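PDB 3FRM: uncharacterized conserved protein from Staphylococcus epidermidis, which is of unknown function but probably belongs to the acetyltransferase superfamily and may transfer acyl groups from coenzyme A. Local coordinates for residues D120-L123 / N127-N130; I129-H134 / V168-H173; L133-A138 / G194-F199. All blocks are in the same frame, centred on the assembly; numbering follows the deposited sequence.

Contact 1: residues D120-L123 / N127-N130; sequences DIQL and NNIN
The side-chain amide nitrogen of N128 is gripped by two oxygens of strand 120-123. N128 ND2 lies 3.2 Å from Q122 OE1, and N128 ND2 also reaches the backbone oxygen of L123, O, at 3.2 Å. Both acceptors lie close to the plane of the N128 amide, as two divergent N-H bonds require, and the bond to L123 O is the straighter, at 164° about the hydrogen. The fit is less regular from the acceptor side, since ND2 stands well above the carbonyl plane of L123. The two side-chain amides are only 21° from coplanar. Q122 arrives with its chain extended beyond CG (chi2 176°), and its other amide arm is used as well: Q122 NE2 donates to D120 OD2 at 2.8 Å, on the syn side of the carboxylate but tilted out of its plane. N128 occupies the N-cap position of helix 129-136, yet its OD1 turns back to S125 N in the connecting turn, while Y170 packs against both side chains, at the amide carbon of Q122 and at CB of N128. With OD1 accepting and ND2 donating twice, the orientation of the buried N128 amide is fixed, and the chain of hydrogen bonds from D120 through Q122 to N128 ties the edge strand to the start of the helix.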
loop_
_atom_site.group_PDB
_atom_site.type_symbol
_atom_site.label_atom_id
_atom_site.label_comp_id
_atom_site.label_asym_id
_atom_site.label_seq_id
_atom_site.Cartn_x
_atom_site.Cartn_y
_atom_site.Cartn_z
ATOM N N ASP A 120 -21.313 17.213 6.076
ATOM C CA ASP A 120 -22.669 16.790 6.063
ATOM C C ASP A 120 -22.703 15.519 5.225
ATOM O O ASP A 120 -22.190 15.507 4.114
ATOM C CB ASP A 120 -23.526 17.947 5.540
ATOM C CG ASP A 120 -24.895 17.507 5.041
ATOM O OD1 ASP A 120 -25.595 16.763 5.783
ATOM O OD2 ASP A 120 -25.284 17.952 3.911
ATOM N N ILE A 121 -23.274 14.450 5.795
ATOM C CA ILE A 121 -23.244 13.088 5.215
ATOM C C ILE A 121 -24.649 12.600 4.932
ATOM O O ILE A 121 -25.470 12.519 5.839
ATOM C CB ILE A 121 -22.558 12.052 6.146
ATOM C CG1 ILE A 121 -21.185 12.557 6.618
ATOM C CG2 ILE A 121 -22.437 10.675 5.441
ATOM C CD1 ILE A 121 -20.332 11.545 7.490
ATOM N N GLN A 122 -24.904 12.244 3.679
ATOM C CA GLN A 122 -26.255 11.948 3.221
ATOM C C GLN A 122 -26.295 10.568 2.600
ATOM O O GLN A 122 -25.337 10.162 1.933
ATOM C CB GLN A 122 -26.741 13.015 2.204
ATOM C CG GLN A 122 -26.831 14.449 2.757
ATOM C CD GLN A 122 -27.226 15.554 1.696
ATOM O OE1 GLN A 122 -27.690 15.285 0.570
ATOM N NE2 GLN A 122 -27.007 16.791 2.069
ATOM N N LEU A 123 -27.395 9.847 2.810
ATOM C CA LEU A 123 -27.727 8.665 1.988
ATOM C C LEU A 123 -27.972 9.121 0.580
ATOM O O LEU A 123 -28.605 10.150 0.376
ATOM C CB LEU A 123 -28.986 7.965 2.506
ATOM C CG LEU A 123 -28.722 6.767 3.428
ATOM C CD1 LEU A 123 -28.332 7.229 4.857
ATOM C CD2 LEU A 123 -29.956 5.853 3.458
ATOM N N ASN A 127 -31.834 12.357 -5.634
ATOM C CA ASN A 127 -31.661 13.776 -5.383
ATOM C C ASN A 127 -30.230 14.204 -5.376
ATOM O O ASN A 127 -29.890 15.317 -5.746
ATOM C CB ASN A 127 -32.293 14.148 -4.047
ATOM C CG ASN A 127 -33.813 14.226 -4.121
ATOM O OD1 ASN A 127 -34.432 13.939 -5.167
ATOM N ND2 ASN A 127 -34.424 14.625 -3.013
ATOM N N ASN A 128 -29.374 13.314 -4.935
ATOM C CA ASN A 128 -27.979 13.652 -4.858
ATOM C C ASN A 128 -27.098 12.687 -5.606
ATOM O O ASN A 128 -25.902 12.872 -5.594
ATOM C CB ASN A 128 -27.521 13.816 -3.394
ATOM C CG ASN A 128 -27.708 12.559 -2.581
ATOM O OD1 ASN A 128 -27.942 11.465 -3.106
ATOM N ND2 ASN A 128 -27.623 12.705 -1.303
ATOM N N ILE A 129 -27.675 11.706 -6.306
ATOM C CA ILE A 129 -26.876 10.667 -7.014
ATOM C C ILE A 129 -25.751 11.190 -7.901
ATOM O O ILE A 129 -24.706 10.498 -8.070
ATOM C CB ILE A 129 -27.758 9.688 -7.863
ATOM C CG1 ILE A 129 -26.917 8.578 -8.503
ATOM C CG2 ILE A 129 -28.461 10.405 -8.992
ATOM C CD1 ILE A 129 -25.911 7.852 -7.517
ATOM N N ASN A 130 -25.985 12.343 -8.529
ATOM C CA ASN A 130 -25.003 12.974 -9.412
ATOM C C ASN A 130 -23.794 13.526 -8.633
ATOM O O ASN A 130 -22.678 13.571 -9.178
ATOM C CB ASN A 130 -25.612 14.076 -10.285
ATOM C CG ASN A 130 -26.309 13.535 -11.553
ATOM O OD1 ASN A 130 -27.482 13.808 -11.753
ATOM N ND2 ASN A 130 -25.597 12.766 -12.400
#

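Contact 2: residues I129-H134 / V168-H173; sequences INDYLH and VAYVNH
V168 and Y132 form the close-packed, buried half of this contact, where V168 CG2 comes within 3.5 Å of Y132 CB. The valine methyl also lies at the edge of the tyrosine ring, near its plane, and does not sit over a face. With CG anti to the backbone N (chi1 167°), the Y132 ring is carried past the valine, and its hydroxyl reaches D180 on strand 174-183. The other valine methyl is more loosely placed, V168 CG1 standing 4.2 Å from D131 CB. This is helix-on-sheet packing, consistent with the GNAT-type family assignment of the strand's part of the chain: helix 129-134 crosses strand 168-171 almost perpendicularly, at 85°, with the axes 8.7 Å apart. V124 and P175 add apolar contacts around V168. At D131, the partly exposed residue of the contact, the chemistry turns polar. The buried Y170 ring reaches from its strand to the helix, where its hydroxyl meets the D131 carboxylate, which approaches at the ring edge with its plane 81° from that of the ring. Y170 OH donates to D131 OD1, but the modelled 2.4 Å is very short, so the exact length is doubtful.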
loop_
_atom_site.group_PDB
_atom_site.type_symbol
_atom_site.label_atom_id
_atom_site.label_comp_id
_atom_site.label_asym_id
_atom_site.label_seq_id
_atom_site.Cartn_x
_atom_site.Cartn_y
_atom_site.Cartn_z
ATOM N N ILE A 129 -27.675 11.706 -6.306
ATOM C CA ILE A 129 -26.876 10.667 -7.014
ATOM C C ILE A 129 -25.751 11.190 -7.901
ATOM O O ILE A 129 -24.706 10.498 -8.070
ATOM C CB ILE A 129 -27.758 9.688 -7.863
ATOM C CG1 ILE A 129 -26.917 8.578 -8.503
ATOM C CG2 ILE A 129 -28.461 10.405 -8.992
ATOM C CD1 ILE A 129 -25.911 7.852 -7.517
ATOM N N ASN A 130 -25.985 12.343 -8.529
ATOM C CA ASN A 130 -25.003 12.974 -9.412
ATOM C C ASN A 130 -23.794 13.526 -8.633
ATOM O O ASN A 130 -22.678 13.571 -9.178
ATOM C CB ASN A 130 -25.612 14.076 -10.285
ATOM C CG ASN A 130 -26.309 13.535 -11.553
ATOM O OD1 ASN A 130 -27.482 13.808 -11.753
ATOM N ND2 ASN A 130 -25.597 12.766 -12.400
ATOM N N ASP A 131 -24.004 13.952 -7.382
ATOM C CA ASP A 131 -22.906 14.357 -6.549
ATOM C C ASP A 131 -22.050 13.155 -6.211
ATOM O O ASP A 131 -20.847 13.278 -6.068
ATOM C CB ASP A 131 -23.395 14.976 -5.219
ATOM C CG ASP A 131 -24.027 16.341 -5.405
ATOM O OD1 ASP A 131 -24.871 16.683 -4.547
ATOM O OD2 ASP A 131 -23.698 17.065 -6.383
ATOM N N TYR A 132 -22.669 11.998 -6.025
ATOM C CA TYR A 132 -21.918 10.806 -5.728
ATOM C C TYR A 132 -21.013 10.513 -6.951
ATOM O O TYR A 132 -19.797 10.362 -6.836
ATOM C CB TYR A 132 -22.881 9.655 -5.393
ATOM C CG TYR A 132 -22.243 8.300 -5.356
ATOM C CD1 TYR A 132 -21.873 7.735 -4.153
ATOM C CD2 TYR A 132 -22.032 7.552 -6.545
ATOM C CE1 TYR A 132 -21.288 6.484 -4.084
ATOM C CE2 TYR A 132 -21.414 6.233 -6.502
ATOM C CZ TYR A 132 -21.041 5.733 -5.232
ATOM O OH TYR A 132 -20.425 4.494 -5.066
ATOM N N LEU A 133 -21.607 10.506 -8.127
ATOM C CA LEU A 133 -20.846 10.165 -9.343
ATOM C C LEU A 133 -19.776 11.184 -9.652
ATOM O O LEU A 133 -18.696 10.851 -10.145
ATOM C CB LEU A 133 -21.769 10.021 -10.516
ATOM C CG LEU A 133 -22.704 8.840 -10.346
ATOM C CD1 LEU A 133 -23.709 8.936 -11.508
ATOM C CD2 LEU A 133 -21.897 7.517 -10.344
ATOM N N HIS A 134 -20.064 12.417 -9.289
ATOM C CA HIS A 134 -19.095 13.461 -9.414
ATOM C C HIS A 134 -17.799 13.167 -8.669
ATOM O O HIS A 134 -16.713 13.409 -9.192
ATOM C CB HIS A 134 -19.686 14.772 -8.919
ATOM C CG HIS A 134 -18.716 15.897 -8.977
ATOM N ND1 HIS A 134 -18.038 16.350 -7.861
ATOM C CD2 HIS A 134 -18.254 16.616 -10.026
ATOM C CE1 HIS A 134 -17.219 17.322 -8.218
ATOM N NE2 HIS A 134 -17.334 17.505 -9.526
ATOM N N VAL A 168 -22.574 10.215 0.435
ATOM C CA VAL A 168 -21.818 11.337 -0.105
ATOM C C VAL A 168 -21.630 12.279 1.047
ATOM O O VAL A 168 -22.606 12.617 1.738
ATOM C CB VAL A 168 -22.610 12.136 -1.199
ATOM C CG1 VAL A 168 -21.803 13.336 -1.729
ATOM C CG2 VAL A 168 -22.978 11.260 -2.338
ATOM N N ALA A 169 -20.380 12.693 1.262
ATOM C CA ALA A 169 -20.072 13.732 2.233
ATOM C C ALA A 169 -19.916 15.070 1.523
ATOM O O ALA A 169 -19.372 15.128 0.368
ATOM C CB ALA A 169 -18.821 13.407 2.985
ATOM N N TYR A 170 -20.391 16.129 2.198
ATOM C CA TYR A 170 -20.251 17.483 1.693
ATOM C C TYR A 170 -19.525 18.326 2.691
ATOM O O TYR A 170 -19.800 18.258 3.899
ATOM C CB TYR A 170 -21.604 18.165 1.430
ATOM C CG TYR A 170 -22.506 17.494 0.427
ATOM C CD1 TYR A 170 -22.759 18.092 -0.816
ATOM C CD2 TYR A 170 -23.120 16.271 0.713
ATOM C CE1 TYR A 170 -23.584 17.497 -1.771
ATOM C CE2 TYR A 170 -23.950 15.652 -0.243
ATOM C CZ TYR A 170 -24.191 16.290 -1.474
ATOM O OH TYR A 170 -25.039 15.715 -2.389
ATOM N N VAL A 171 -18.628 19.159 2.161
ATOM C CA VAL A 171 -18.054 20.290 2.909
ATOM C C VAL A 171 -18.435 21.522 2.122
ATOM O O VAL A 171 -18.235 21.576 0.883
ATOM C CB VAL A 171 -16.518 20.172 3.055
ATOM C CG1 VAL A 171 -15.969 21.343 3.853
ATOM C CG2 VAL A 171 -16.189 18.882 3.734
ATOM N N ASN A 172 -18.987 22.501 2.849
ATOM C CA ASN A 172 -19.613 23.710 2.294
ATOM C C ASN A 172 -20.475 23.419 1.064
ATOM O O ASN A 172 -20.232 24.038 0.032
ATOM C CB ASN A 172 -18.572 24.784 1.884
ATOM C CG ASN A 172 -17.276 24.721 2.684
ATOM O OD1 ASN A 172 -17.162 25.303 3.763
ATOM N ND2 ASN A 172 -16.279 24.047 2.135
ATOM N N HIS A 173 -21.451 22.500 1.148
ATOM C CA HIS A 173 -22.330 22.128 -0.027
ATOM C C HIS A 173 -21.610 21.610 -1.280
ATOM O O HIS A 173 -22.196 21.539 -2.354
ATOM C CB HIS A 173 -23.295 23.263 -0.443
ATOM C CG HIS A 173 -23.939 23.935 0.716
ATOM N ND1 HIS A 173 -23.422 25.077 1.285
ATOM C CD2 HIS A 173 -24.999 23.581 1.476
ATOM C CE1 HIS A 173 -24.159 25.422 2.328
ATOM N NE2 HIS A 173 -25.118 24.525 2.467
#

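Contact 3: residues L133-A138 / G194-F199; sequences LHVYDA and GVLEEF
L196 and V135 meet obliquely, one branch of each doing the touching. The leucine methyl L196 CD2 lies 4.0 Å from V135 CG1, an ordinary van der Waals separation. The same L196 CD2 comes closer to A138, at 3.4 Å from its CB, a tight approach for two methyl carbons, so a single methyl bridges two residues three positions apart. Both V135 and A138 direct their CB atoms toward the opposite segment, whereas the leucine reaches them by the course of its side chain: CG stands anti to the carbonyl carbon (chi1 -60°), and the second torsion then sends CD2 toward the helix. V135 CG1, anti to its own nitrogen, also skims the backbone, 4.1 Å from G194 O. Glycine at 194 presents only main chain here, and the valine lies against its carbonyl oxygen. The contact joins residues 133-138, at and beyond V135 of the helix, to the end of strand 188-195, in the mixed sheet that runs through the chain; this strand segment falls in the probable GNAT-type domain, and here it gives way to a short 3-10 turn at 197-198. Strand 174-183 lies alongside: G194 and L196 pair through their backbones with I178 and V176, and I178 also touches V135. V135 is buried, while A138 is exposed.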
loop_
_atom_site.group_PDB
_atom_site.type_symbol
_atom_site.label_atom_id
_atom_site.label_comp_id
_atom_site.label_asym_id
_atom_site.label_seq_id
_atom_site.Cartn_x
_atom_site.Cartn_y
_atom_site.Cartn_z
ATOM N N LEU A 133 -21.607 10.506 -8.127
ATOM C CA LEU A 133 -20.846 10.165 -9.343
ATOM C C LEU A 133 -19.776 11.184 -9.652
ATOM O O LEU A 133 -18.696 10.851 -10.145
ATOM C CB LEU A 133 -21.769 10.021 -10.516
ATOM C CG LEU A 133 -22.704 8.840 -10.346
ATOM C CD1 LEU A 133 -23.709 8.936 -11.508
ATOM C CD2 LEU A 133 -21.897 7.517 -10.344
ATOM N N HIS A 134 -20.064 12.417 -9.289
ATOM C CA HIS A 134 -19.095 13.461 -9.414
ATOM C C HIS A 134 -17.799 13.167 -8.669
ATOM O O HIS A 134 -16.713 13.409 -9.192
ATOM C CB HIS A 134 -19.686 14.772 -8.919
ATOM C CG HIS A 134 -18.716 15.897 -8.977
ATOM N ND1 HIS A 134 -18.038 16.350 -7.861
ATOM C CD2 HIS A 134 -18.254 16.616 -10.026
ATOM C CE1 HIS A 134 -17.219 17.322 -8.218
ATOM N NE2 HIS A 134 -17.334 17.505 -9.526
ATOM N N VAL A 135 -17.901 12.648 -7.451
ATOM C CA VAL A 135 -16.706 12.327 -6.697
ATOM C C VAL A 135 -16.043 11.105 -7.338
ATOM O O VAL A 135 -14.814 11.025 -7.527
ATOM C CB VAL A 135 -17.045 12.016 -5.227
ATOM C CG1 VAL A 135 -15.772 11.498 -4.479
ATOM C CG2 VAL A 135 -17.692 13.231 -4.547
ATOM N N TYR A 136 -16.891 10.150 -7.656
ATOM C CA TYR A 136 -16.475 8.947 -8.308
ATOM C C TYR A 136 -15.550 9.225 -9.509
ATOM O O TYR A 136 -14.502 8.585 -9.638
ATOM C CB TYR A 136 -17.707 8.128 -8.706
ATOM C CG TYR A 136 -17.294 6.819 -9.229
ATOM C CD1 TYR A 136 -16.891 5.781 -8.362
ATOM C CD2 TYR A 136 -17.233 6.618 -10.596
ATOM C CE1 TYR A 136 -16.441 4.558 -8.884
ATOM C CE2 TYR A 136 -16.817 5.419 -11.116
ATOM C CZ TYR A 136 -16.414 4.398 -10.275
ATOM O OH TYR A 136 -15.991 3.237 -10.876
ATOM N N ASP A 137 -15.914 10.237 -10.292
ATOM C CA ASP A 137 -15.202 10.714 -11.492
ATOM C C ASP A 137 -13.761 11.089 -11.311
ATOM O O ASP A 137 -12.983 11.006 -12.250
ATOM C CB ASP A 137 -15.910 11.950 -12.073
ATOM C CG ASP A 137 -16.609 11.634 -13.335
ATOM O OD1 ASP A 137 -16.631 12.462 -14.291
ATOM O OD2 ASP A 137 -17.114 10.493 -13.398
ATOM N N ALA A 138 -13.433 11.510 -10.093
ATOM C CA ALA A 138 -12.088 11.889 -9.655
ATOM C C ALA A 138 -11.182 10.736 -9.366
ATOM O O ALA A 138 -9.986 10.941 -9.303
ATOM C CB ALA A 138 -12.185 12.737 -8.422
ATOM N N GLY A 194 -13.745 6.807 -1.091
ATOM C CA GLY A 194 -12.734 7.769 -1.485
ATOM C C GLY A 194 -13.092 9.206 -1.171
ATOM O O GLY A 194 -14.274 9.601 -1.138
ATOM N N VAL A 195 -12.055 9.997 -0.962
ATOM C CA VAL A 195 -12.179 11.395 -0.670
ATOM C C VAL A 195 -11.362 12.121 -1.745
ATOM O O VAL A 195 -10.289 11.681 -2.104
ATOM C CB VAL A 195 -11.618 11.654 0.729
ATOM C CG1 VAL A 195 -11.598 13.128 1.059
ATOM C CG2 VAL A 195 -12.440 10.912 1.775
ATOM N N LEU A 196 -11.860 13.234 -2.258
ATOM C CA LEU A 196 -11.152 13.994 -3.306
ATOM C C LEU A 196 -9.800 14.439 -2.766
ATOM O O LEU A 196 -9.680 14.797 -1.576
ATOM C CB LEU A 196 -11.944 15.265 -3.683
ATOM C CG LEU A 196 -13.349 15.159 -4.235
ATOM C CD1 LEU A 196 -13.941 16.554 -4.417
ATOM C CD2 LEU A 196 -13.286 14.399 -5.607
ATOM N N GLU A 197 -8.804 14.479 -3.658
ATOM C CA GLU A 197 -7.429 14.661 -3.232
ATOM C C GLU A 197 -7.287 15.887 -2.351
ATOM O O GLU A 197 -6.878 15.800 -1.175
ATOM C CB GLU A 197 -6.490 14.759 -4.406
ATOM C CG GLU A 197 -5.181 13.976 -4.210
ATOM C CD GLU A 197 -4.111 14.291 -5.288
ATOM O OE1 GLU A 197 -4.415 14.317 -6.524
ATOM O OE2 GLU A 197 -2.945 14.503 -4.878
ATOM N N GLU A 198 -7.665 17.018 -2.911
ATOM C CA GLU A 198 -7.642 18.276 -2.186
ATOM C C GLU A 198 -8.301 18.242 -0.791
ATOM O O GLU A 198 -8.022 19.082 0.063
ATOM C CB GLU A 198 -8.220 19.394 -3.063
ATOM C CG GLU A 198 -9.591 19.086 -3.635
ATOM C CD GLU A 198 -9.569 18.445 -5.042
ATOM O OE1 GLU A 198 -10.099 19.105 -5.965
ATOM O OE2 GLU A 198 -9.053 17.302 -5.245
ATOM N N PHE A 199 -9.145 17.269 -0.517
ATOM C CA PHE A 199 -9.787 17.260 0.787
ATOM C C PHE A 199 -9.324 16.123 1.663
ATOM O O PHE A 199 -9.967 15.789 2.672
ATOM C CB PHE A 199 -11.299 17.232 0.643
ATOM C CG PHE A 199 -11.905 18.548 0.183
ATOM C CD1 PHE A 199 -12.225 19.534 1.102
ATOM C CD2 PHE A 199 -12.160 18.769 -1.156
ATOM C CE1 PHE A 199 -12.800 20.734 0.690
ATOM C CE2 PHE A 199 -12.731 19.981 -1.597
ATOM C CZ PHE A 199 -13.050 20.966 -0.679
#

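How the contacts relate
All three contacts draw on the residues around helix 129-136, setting the residue before the helix and then successive parts of the chain from it against one sheet. Contacts 1 and 2 lie closest, with centres 6 Å apart; they share I129 and N130, and strands 120-123 and 165-171 are neighbours, joined by a probable hydrogen bond from Y170 N to D120 O, 2.7 Å. Y170 connects them further, since its OH packs 3.3 Å from N128 CB. Contacts 2 and 3, 9 Å apart between centres, share L133 and H134, whereas contacts 1 and 3 are 14 Å apart and have no direct touch beyond adjoining in sequence. The bound sodium lies about 8 Å from the L123 side chain and about 10 Å from that of Y132.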